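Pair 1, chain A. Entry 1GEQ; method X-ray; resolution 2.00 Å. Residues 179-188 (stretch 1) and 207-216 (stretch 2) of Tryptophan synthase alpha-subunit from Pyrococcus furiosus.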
# COMPACT_ATOMS: atom_id res chain seq x y z
N ALA A 179 -5.61 -17.41 3.14
CA ALA A 179 -5.75 -15.96 3.20
C ALA A 179 -7.02 -15.62 3.98
O ALA A 179 -7.04 -14.67 4.77
CB ALA A 179 -5.82 -15.40 1.79
N TYR A 180 -8.09 -16.38 3.75
CA TYR A 180 -9.33 -16.15 4.47
C TYR A 180 -9.11 -16.46 5.95
O TYR A 180 -9.68 -15.79 6.82
CB TYR A 180 -10.45 -17.04 3.92
CG TYR A 180 -11.12 -16.51 2.68
CD1 TYR A 180 -10.89 -17.08 1.43
CD2 TYR A 180 -12.00 -15.44 2.76
CE1 TYR A 180 -11.51 -16.60 0.29
CE2 TYR A 180 -12.63 -14.94 1.62
CZ TYR A 180 -12.39 -15.53 0.39
OH TYR A 180 -13.03 -15.06 -0.73
N ASP A 181 -8.30 -17.47 6.22
CA ASP A 181 -8.02 -17.86 7.60
C ASP A 181 -7.29 -16.73 8.31
O ASP A 181 -7.59 -16.42 9.48
CB ASP A 181 -7.15 -19.12 7.65
CG ASP A 181 -6.75 -19.50 9.07
OD1 ASP A 181 -5.60 -19.20 9.48
OD2 ASP A 181 -7.59 -20.07 9.79
N LEU A 182 -6.35 -16.11 7.62
CA LEU A 182 -5.58 -15.01 8.19
C LEU A 182 -6.53 -13.86 8.54
O LEU A 182 -6.40 -13.23 9.58
CB LEU A 182 -4.54 -14.53 7.17
CG LEU A 182 -3.31 -13.74 7.65
CD1 LEU A 182 -2.88 -12.77 6.55
CD2 LEU A 182 -3.59 -13.01 8.91
N LEU A 183 -7.47 -13.57 7.64
CA LEU A 183 -8.43 -12.49 7.87
C LEU A 183 -9.33 -12.80 9.07
O LEU A 183 -9.54 -11.95 9.93
CB LEU A 183 -9.29 -12.29 6.61
CG LEU A 183 -10.47 -11.30 6.71
CD1 LEU A 183 -9.97 -9.93 7.16
CD2 LEU A 183 -11.14 -11.23 5.36
N ARG A 184 -9.84 -14.02 9.13
CA ARG A 184 -10.71 -14.44 10.23
C ARG A 184 -9.99 -14.24 11.57
O ARG A 184 -10.54 -13.65 12.50
CB ARG A 184 -11.09 -15.92 10.09
CG ARG A 184 -12.19 -16.35 11.06
CD ARG A 184 -12.23 -17.86 11.25
NE ARG A 184 -11.12 -18.33 12.08
CZ ARG A 184 -10.10 -19.06 11.65
NH1 ARG A 184 -10.03 -19.42 10.37
NH2 ARG A 184 -9.14 -19.43 12.48
N ARG A 185 -8.76 -14.75 11.65
CA ARG A 185 -7.94 -14.64 12.84
C ARG A 185 -7.68 -13.18 13.19
O ARG A 185 -7.78 -12.78 14.35
CB ARG A 185 -6.60 -15.38 12.63
CG ARG A 185 -6.68 -16.89 12.87
CD ARG A 185 -5.60 -17.65 12.14
NE ARG A 185 -4.29 -17.01 12.24
CZ ARG A 185 -3.40 -16.98 11.26
NH1 ARG A 185 -3.67 -17.55 10.10
NH2 ARG A 185 -2.24 -16.39 11.44
N ALA A 186 -7.34 -12.38 12.18
CA ALA A 186 -7.06 -10.97 12.42
C ALA A 186 -8.25 -10.20 13.01
O ALA A 186 -8.07 -9.43 13.94
CB ALA A 186 -6.60 -10.32 11.12
N LYS A 187 -9.44 -10.42 12.48
CA LYS A 187 -10.63 -9.73 12.96
C LYS A 187 -10.95 -10.11 14.41
O LYS A 187 -11.62 -9.37 15.12
CB LYS A 187 -11.85 -10.03 12.07
CG LYS A 187 -11.72 -9.53 10.62
CD LYS A 187 -11.16 -8.10 10.54
CE LYS A 187 -11.91 -7.14 11.46
NZ LYS A 187 -13.18 -6.62 10.91
N ARG A 188 -10.43 -11.25 14.84
CA ARG A 188 -10.66 -11.73 16.20
C ARG A 188 -9.68 -11.11 17.18
O ARG A 188 -9.92 -11.06 18.38
CB ARG A 188 -10.49 -13.25 16.23
CG ARG A 188 -10.96 -13.91 17.51
CD ARG A 188 -10.53 -15.36 17.55
NE ARG A 188 -9.19 -15.51 18.10
CZ ARG A 188 -8.17 -16.08 17.47
NH1 ARG A 188 -8.32 -16.55 16.24
NH2 ARG A 188 -6.99 -16.17 18.07
N VAL A 207 -16.53 -8.44 -2.87
CA VAL A 207 -17.75 -8.73 -2.11
C VAL A 207 -17.48 -9.75 -1.00
O VAL A 207 -17.88 -9.55 0.15
CB VAL A 207 -18.86 -9.28 -3.05
CG1 VAL A 207 -20.09 -9.67 -2.24
CG2 VAL A 207 -19.21 -8.23 -4.09
N SER A 208 -16.80 -10.83 -1.35
CA SER A 208 -16.47 -11.88 -0.39
C SER A 208 -15.59 -11.37 0.76
O SER A 208 -15.88 -11.65 1.94
CB SER A 208 -15.74 -13.02 -1.09
OG SER A 208 -15.22 -13.93 -0.14
N LEU A 209 -14.54 -10.63 0.43
CA LEU A 209 -13.64 -10.13 1.46
C LEU A 209 -14.31 -9.13 2.41
O LEU A 209 -14.08 -9.18 3.61
CB LEU A 209 -12.40 -9.51 0.80
CG LEU A 209 -11.54 -10.58 0.09
CD1 LEU A 209 -10.47 -9.92 -0.75
CD2 LEU A 209 -10.93 -11.51 1.13
N LEU A 210 -15.14 -8.24 1.88
CA LEU A 210 -15.83 -7.30 2.75
C LEU A 210 -16.81 -8.06 3.63
O LEU A 210 -16.92 -7.79 4.82
CB LEU A 210 -16.56 -6.24 1.90
CG LEU A 210 -15.64 -5.23 1.21
CD1 LEU A 210 -16.46 -4.24 0.40
CD2 LEU A 210 -14.81 -4.50 2.26
N LYS A 211 -17.49 -9.05 3.05
CA LYS A 211 -18.45 -9.84 3.81
C LYS A 211 -17.77 -10.58 4.96
O LYS A 211 -18.38 -10.80 6.01
CB LYS A 211 -19.16 -10.83 2.87
CG LYS A 211 -20.34 -11.55 3.50
CD LYS A 211 -21.19 -12.26 2.45
CE LYS A 211 -20.40 -13.31 1.68
NZ LYS A 211 -21.27 -14.09 0.74
N GLU A 212 -16.51 -10.94 4.78
CA GLU A 212 -15.75 -11.65 5.80
C GLU A 212 -15.10 -10.74 6.84
O GLU A 212 -14.32 -11.20 7.67
CB GLU A 212 -14.68 -12.54 5.16
CG GLU A 212 -15.26 -13.71 4.41
CD GLU A 212 -15.94 -14.70 5.34
OE1 GLU A 212 -17.00 -15.25 4.95
OE2 GLU A 212 -15.42 -14.93 6.45
N GLY A 213 -15.38 -9.44 6.77
CA GLY A 213 -14.82 -8.53 7.76
C GLY A 213 -13.69 -7.58 7.41
O GLY A 213 -13.27 -6.82 8.26
N ALA A 214 -13.19 -7.62 6.18
CA ALA A 214 -12.10 -6.70 5.82
C ALA A 214 -12.63 -5.26 5.82
O ALA A 214 -13.63 -4.97 5.18
CB ALA A 214 -11.55 -7.05 4.42
N ASN A 215 -11.96 -4.36 6.53
CA ASN A 215 -12.39 -2.97 6.57
C ASN A 215 -12.05 -2.31 5.25
O ASN A 215 -12.76 -1.41 4.79
CB ASN A 215 -11.69 -2.22 7.71
CG ASN A 215 -11.94 -2.86 9.07
OD1 ASN A 215 -11.17 -3.72 9.51
ND2 ASN A 215 -13.02 -2.46 9.73
N GLY A 216 -10.98 -2.79 4.61
CA GLY A 216 -10.57 -2.22 3.33
C GLY A 216 -9.93 -3.29 2.45
O GLY A 216 -9.34 -4.24 2.96

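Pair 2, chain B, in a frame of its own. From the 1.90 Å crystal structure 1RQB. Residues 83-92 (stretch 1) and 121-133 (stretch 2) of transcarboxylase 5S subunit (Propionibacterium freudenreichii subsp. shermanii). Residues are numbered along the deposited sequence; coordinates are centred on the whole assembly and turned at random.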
# COMPACT_ATOMS: atom_id res chain seq x y z
N PRO B 83 -20.62 -24.78 3.77
CA PRO B 83 -20.77 -23.38 3.34
C PRO B 83 -22.15 -22.79 3.67
O PRO B 83 -22.28 -21.60 3.94
CB PRO B 83 -20.55 -23.43 1.83
CG PRO B 83 -19.83 -24.73 1.59
CD PRO B 83 -20.43 -25.67 2.61
N TRP B 84 -23.18 -23.63 3.63
CA TRP B 84 -24.54 -23.15 3.92
C TRP B 84 -24.67 -22.80 5.40
O TRP B 84 -25.42 -21.90 5.77
CB TRP B 84 -25.57 -24.20 3.48
CG TRP B 84 -25.53 -24.47 1.98
CD1 TRP B 84 -24.86 -25.47 1.34
CD2 TRP B 84 -26.15 -23.69 0.94
NE1 TRP B 84 -25.02 -25.37 -0.01
CE2 TRP B 84 -25.81 -24.29 -0.29
CE3 TRP B 84 -26.97 -22.55 0.94
CZ2 TRP B 84 -26.25 -23.78 -1.52
CZ3 TRP B 84 -27.41 -22.04 -0.28
CH2 TRP B 84 -27.05 -22.66 -1.50
N GLU B 85 -23.95 -23.51 6.27
CA GLU B 85 -24.02 -23.19 7.70
C GLU B 85 -23.31 -21.86 7.95
O GLU B 85 -23.71 -21.08 8.81
CB GLU B 85 -23.36 -24.30 8.52
CG GLU B 85 -23.37 -24.06 10.02
CD GLU B 85 -24.75 -24.14 10.64
OE1 GLU B 85 -24.86 -24.01 11.88
OE2 GLU B 85 -25.74 -24.33 9.89
N ARG B 86 -22.24 -21.60 7.19
CA ARG B 86 -21.51 -20.34 7.34
C ARG B 86 -22.42 -19.18 6.94
O ARG B 86 -22.48 -18.16 7.63
CB ARG B 86 -20.24 -20.33 6.46
CG ARG B 86 -19.52 -18.98 6.46
CD ARG B 86 -18.26 -18.94 5.56
NE ARG B 86 -17.17 -19.77 6.08
CZ ARG B 86 -15.92 -19.71 5.65
NH1 ARG B 86 -15.58 -18.87 4.67
NH2 ARG B 86 -14.98 -20.46 6.22
N LEU B 87 -23.14 -19.34 5.83
CA LEU B 87 -24.06 -18.30 5.37
C LEU B 87 -25.15 -18.07 6.41
O LEU B 87 -25.48 -16.93 6.74
CB LEU B 87 -24.70 -18.70 4.03
CG LEU B 87 -25.84 -17.80 3.51
CD1 LEU B 87 -25.36 -16.34 3.42
CD2 LEU B 87 -26.28 -18.29 2.15
N ARG B 88 -25.74 -19.15 6.94
CA ARG B 88 -26.78 -18.99 7.96
C ARG B 88 -26.24 -18.25 9.19
O ARG B 88 -26.92 -17.40 9.76
CB ARG B 88 -27.37 -20.35 8.36
CG ARG B 88 -28.36 -20.87 7.34
CD ARG B 88 -29.03 -22.16 7.77
NE ARG B 88 -28.17 -23.33 7.66
CZ ARG B 88 -28.16 -24.13 6.60
NH1 ARG B 88 -28.96 -23.89 5.58
NH2 ARG B 88 -27.35 -25.18 6.57
N THR B 89 -25.02 -18.59 9.58
CA THR B 89 -24.41 -17.96 10.76
C THR B 89 -24.20 -16.47 10.51
O THR B 89 -24.51 -15.64 11.36
CB THR B 89 -23.07 -18.63 11.12
OG1 THR B 89 -23.31 -20.00 11.45
CG2 THR B 89 -22.43 -17.95 12.32
N PHE B 90 -23.68 -16.12 9.34
CA PHE B 90 -23.45 -14.70 9.01
C PHE B 90 -24.77 -13.94 9.01
O PHE B 90 -24.84 -12.80 9.46
CB PHE B 90 -22.78 -14.57 7.64
CG PHE B 90 -21.29 -14.81 7.65
CD1 PHE B 90 -20.65 -15.32 6.53
CD2 PHE B 90 -20.52 -14.49 8.76
CE1 PHE B 90 -19.25 -15.52 6.51
CE2 PHE B 90 -19.12 -14.68 8.76
CZ PHE B 90 -18.50 -15.20 7.62
N ARG B 91 -25.83 -14.57 8.50
CA ARG B 91 -27.14 -13.91 8.42
C ARG B 91 -27.64 -13.59 9.83
O ARG B 91 -28.24 -12.54 10.07
CB ARG B 91 -28.15 -14.83 7.73
CG ARG B 91 -29.59 -14.32 7.65
CD ARG B 91 -29.75 -13.09 6.75
NE ARG B 91 -29.13 -11.87 7.26
CZ ARG B 91 -28.99 -10.77 6.52
NH1 ARG B 91 -29.41 -10.76 5.26
NH2 ARG B 91 -28.47 -9.66 7.04
N LYS B 92 -27.40 -14.51 10.75
CA LYS B 92 -27.85 -14.39 12.14
C LYS B 92 -27.00 -13.38 12.92
O LYS B 92 -27.54 -12.60 13.71
CB LYS B 92 -27.78 -15.76 12.81
CG LYS B 92 -28.06 -15.76 14.30
CD LYS B 92 -28.01 -17.17 14.88
CE LYS B 92 -26.67 -17.86 14.60
NZ LYS B 92 -25.48 -17.06 15.03
N ARG B 121 -32.22 -23.17 -8.78
CA ARG B 121 -32.25 -23.73 -7.42
C ARG B 121 -31.14 -23.15 -6.53
O ARG B 121 -31.37 -22.91 -5.34
CB ARG B 121 -32.13 -25.24 -7.45
CG ARG B 121 -33.39 -25.91 -8.02
CD ARG B 121 -33.24 -27.40 -8.04
NE ARG B 121 -34.45 -28.09 -8.46
CZ ARG B 121 -35.46 -28.41 -7.65
NH1 ARG B 121 -35.41 -28.09 -6.36
NH2 ARG B 121 -36.52 -29.06 -8.12
N PHE B 122 -29.96 -22.92 -7.08
CA PHE B 122 -28.86 -22.38 -6.27
C PHE B 122 -29.20 -20.97 -5.80
O PHE B 122 -29.06 -20.63 -4.62
CB PHE B 122 -27.55 -22.32 -7.07
CG PHE B 122 -26.37 -21.83 -6.26
CD1 PHE B 122 -25.55 -22.73 -5.59
CD2 PHE B 122 -26.13 -20.46 -6.11
CE1 PHE B 122 -24.49 -22.28 -4.77
CE2 PHE B 122 -25.07 -19.99 -5.30
CZ PHE B 122 -24.25 -20.91 -4.63
N VAL B 123 -29.64 -20.13 -6.73
CA VAL B 123 -29.98 -18.75 -6.38
C VAL B 123 -31.13 -18.73 -5.37
O VAL B 123 -31.10 -17.98 -4.40
CB VAL B 123 -30.33 -17.95 -7.65
CG1 VAL B 123 -30.89 -16.59 -7.28
CG2 VAL B 123 -29.09 -17.81 -8.51
N ASP B 124 -32.14 -19.57 -5.60
CA ASP B 124 -33.29 -19.64 -4.69
C ASP B 124 -32.85 -19.99 -3.27
O ASP B 124 -33.28 -19.35 -2.32
CB ASP B 124 -34.32 -20.66 -5.21
CG ASP B 124 -35.45 -20.90 -4.21
OD1 ASP B 124 -35.40 -21.92 -3.49
OD2 ASP B 124 -36.38 -20.06 -4.15
N LYS B 125 -32.01 -21.02 -3.11
CA LYS B 125 -31.54 -21.42 -1.77
C LYS B 125 -30.62 -20.36 -1.16
O LYS B 125 -30.64 -20.14 0.05
CB LYS B 125 -30.85 -22.78 -1.82
CG LYS B 125 -31.82 -23.95 -1.94
CD LYS B 125 -32.71 -23.97 -0.69
CE LYS B 125 -33.76 -25.06 -0.75
NZ LYS B 125 -34.66 -24.99 0.43
N SER B 126 -29.79 -19.72 -1.98
CA SER B 126 -28.92 -18.66 -1.48
C SER B 126 -29.78 -17.54 -0.89
O SER B 126 -29.54 -17.07 0.22
CB SER B 126 -28.07 -18.09 -2.62
OG SER B 126 -27.09 -19.02 -3.04
N ALA B 127 -30.80 -17.12 -1.63
CA ALA B 127 -31.70 -16.06 -1.18
C ALA B 127 -32.46 -16.51 0.08
O ALA B 127 -32.61 -15.75 1.04
CB ALA B 127 -32.70 -15.70 -2.28
N GLU B 128 -32.93 -17.74 0.06
CA GLU B 128 -33.70 -18.28 1.19
C GLU B 128 -32.86 -18.30 2.46
O GLU B 128 -33.37 -18.07 3.56
CB GLU B 128 -34.15 -19.71 0.88
CG GLU B 128 -35.05 -20.33 1.92
CD GLU B 128 -35.38 -21.77 1.59
OE1 GLU B 128 -35.64 -22.06 0.40
OE2 GLU B 128 -35.39 -22.61 2.52
N ASN B 129 -31.56 -18.56 2.32
CA ASN B 129 -30.67 -18.65 3.48
C ASN B 129 -30.13 -17.28 3.90
O ASN B 129 -29.37 -17.19 4.87
CB ASN B 129 -29.56 -19.66 3.20
CG ASN B 129 -30.03 -21.10 3.41
OD1 ASN B 129 -30.30 -21.50 4.54
ND2 ASN B 129 -30.15 -21.87 2.33
N GLY B 130 -30.53 -16.22 3.20
CA GLY B 130 -30.11 -14.88 3.59
C GLY B 130 -29.35 -13.94 2.66
O GLY B 130 -29.16 -12.78 3.01
N MSE B 131 -28.94 -14.40 1.49
CA MSE B 131 -28.16 -13.53 0.59
C MSE B 131 -29.01 -12.35 0.12
O MSE B 131 -30.17 -12.52 -0.24
CB MSE B 131 -27.66 -14.35 -0.60
CG MSE B 131 -26.63 -13.63 -1.42
SE MSE B 131 -25.20 -13.03 -0.25
CE MSE B 131 -24.62 -14.72 0.44
N ASP B 132 -28.42 -11.15 0.10
CA ASP B 132 -29.15 -9.93 -0.30
C ASP B 132 -28.69 -9.41 -1.66
O ASP B 132 -29.51 -9.09 -2.52
CB ASP B 132 -28.95 -8.81 0.73
CG ASP B 132 -29.53 -9.13 2.10
OD1 ASP B 132 -30.75 -9.41 2.17
OD2 ASP B 132 -28.78 -9.10 3.10
N VAL B 133 -27.38 -9.30 -1.84
CA VAL B 133 -26.82 -8.77 -3.09
C VAL B 133 -26.03 -9.87 -3.80
O VAL B 133 -25.18 -10.53 -3.21
CB VAL B 133 -25.86 -7.57 -2.81
CG1 VAL B 133 -25.28 -7.05 -4.12
CG2 VAL B 133 -26.61 -6.45 -2.08

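In both pairs a helix packs beside the end of a second helix and the turn that follows it. The helices run in roughly the same direction, at 28° in pair 1 and 36° in pair 2. Their axes approach to 11.4 Å and 10.9 Å. Over 14 central residues the backbones superpose with an RMSD of 0.6 Å.

The turn is matched residue for residue. A:Gly213 falls on B:Gly130, and both have positive phi, 106° and 122°. At these angles a CB would be jammed against the preceding carbonyl O. It would also point toward the first helix, 3.1 Å from A:Lys187 CG in pair 1 and 2.8 Å from B:Arg91 CD in pair 2. Glycine therefore suits both the turn and the close approach. The chain bonds back into the helix in the same way: A:Ala214 N to A:Leu209 O is 3.1 Å, and B:Met131 N to B:Ser126 O is 3.0 Å.

A:Leu183 and B:Leu87 are the most alike. Both point toward the other stretch with chi1 t and chi2 p. What CD1 meets differs. A:Leu183 CD1 lies 4.3 Å from A:Ala214 CB. B:Leu87 CD1 lies 3.5 Å from CE of B:Met131, a selenomethionine whose CA-to-CB bond points away but whose end comes back to the leucine.

A:Tyr180 matches B:Trp84. Both start sideways and reach across with their rings. The tyrosine ends in a hydrogen bond, with A:Tyr180 OH 2.5 Å from A:Ser208 OG. A:Ser208 is matched by B:Lys125, and there the indole packs without a hydrogen bond across the stretches. B:Trp84 CH2 is 3.8 Å from B:Lys125 CB.

A:Lys187 and B:Arg91 both bind the glycine carbonyl. A:Lys187 NZ donates to A:Gly213 O at 2.7 Å. B:Arg91 NH1 makes only a weak bond to B:Gly130 O at 3.0 Å, but it also forms a salt bridge with B:Asp132 OD2 at 2.8 Å. The matching A:Asn215 has no charge to offer, and its OD1 stays 3.8 Å from A:Lys187 NZ.

A:Glu212 and B:Asn129 also match. A:Glu212 packs through its aliphatic part, with CB 3.8 Å from A:Leu183 CD2. B:Asn129 CB is similarly 3.7 Å from B:Leu87 CD2, but its OD1 also accepts a hydrogen bond from B:Arg88 NH1 at 2.9 Å. A:Arg184, at the matching position, makes no contact across the stretches. Both arginines form a salt bridge with the matching acid, A:Arg184 NH1 to A:Asp181 OD2 at 2.6 Å and B:Arg88 NE, through a weak hydrogen bond, to B:Glu85 OE2 at 3.4 Å.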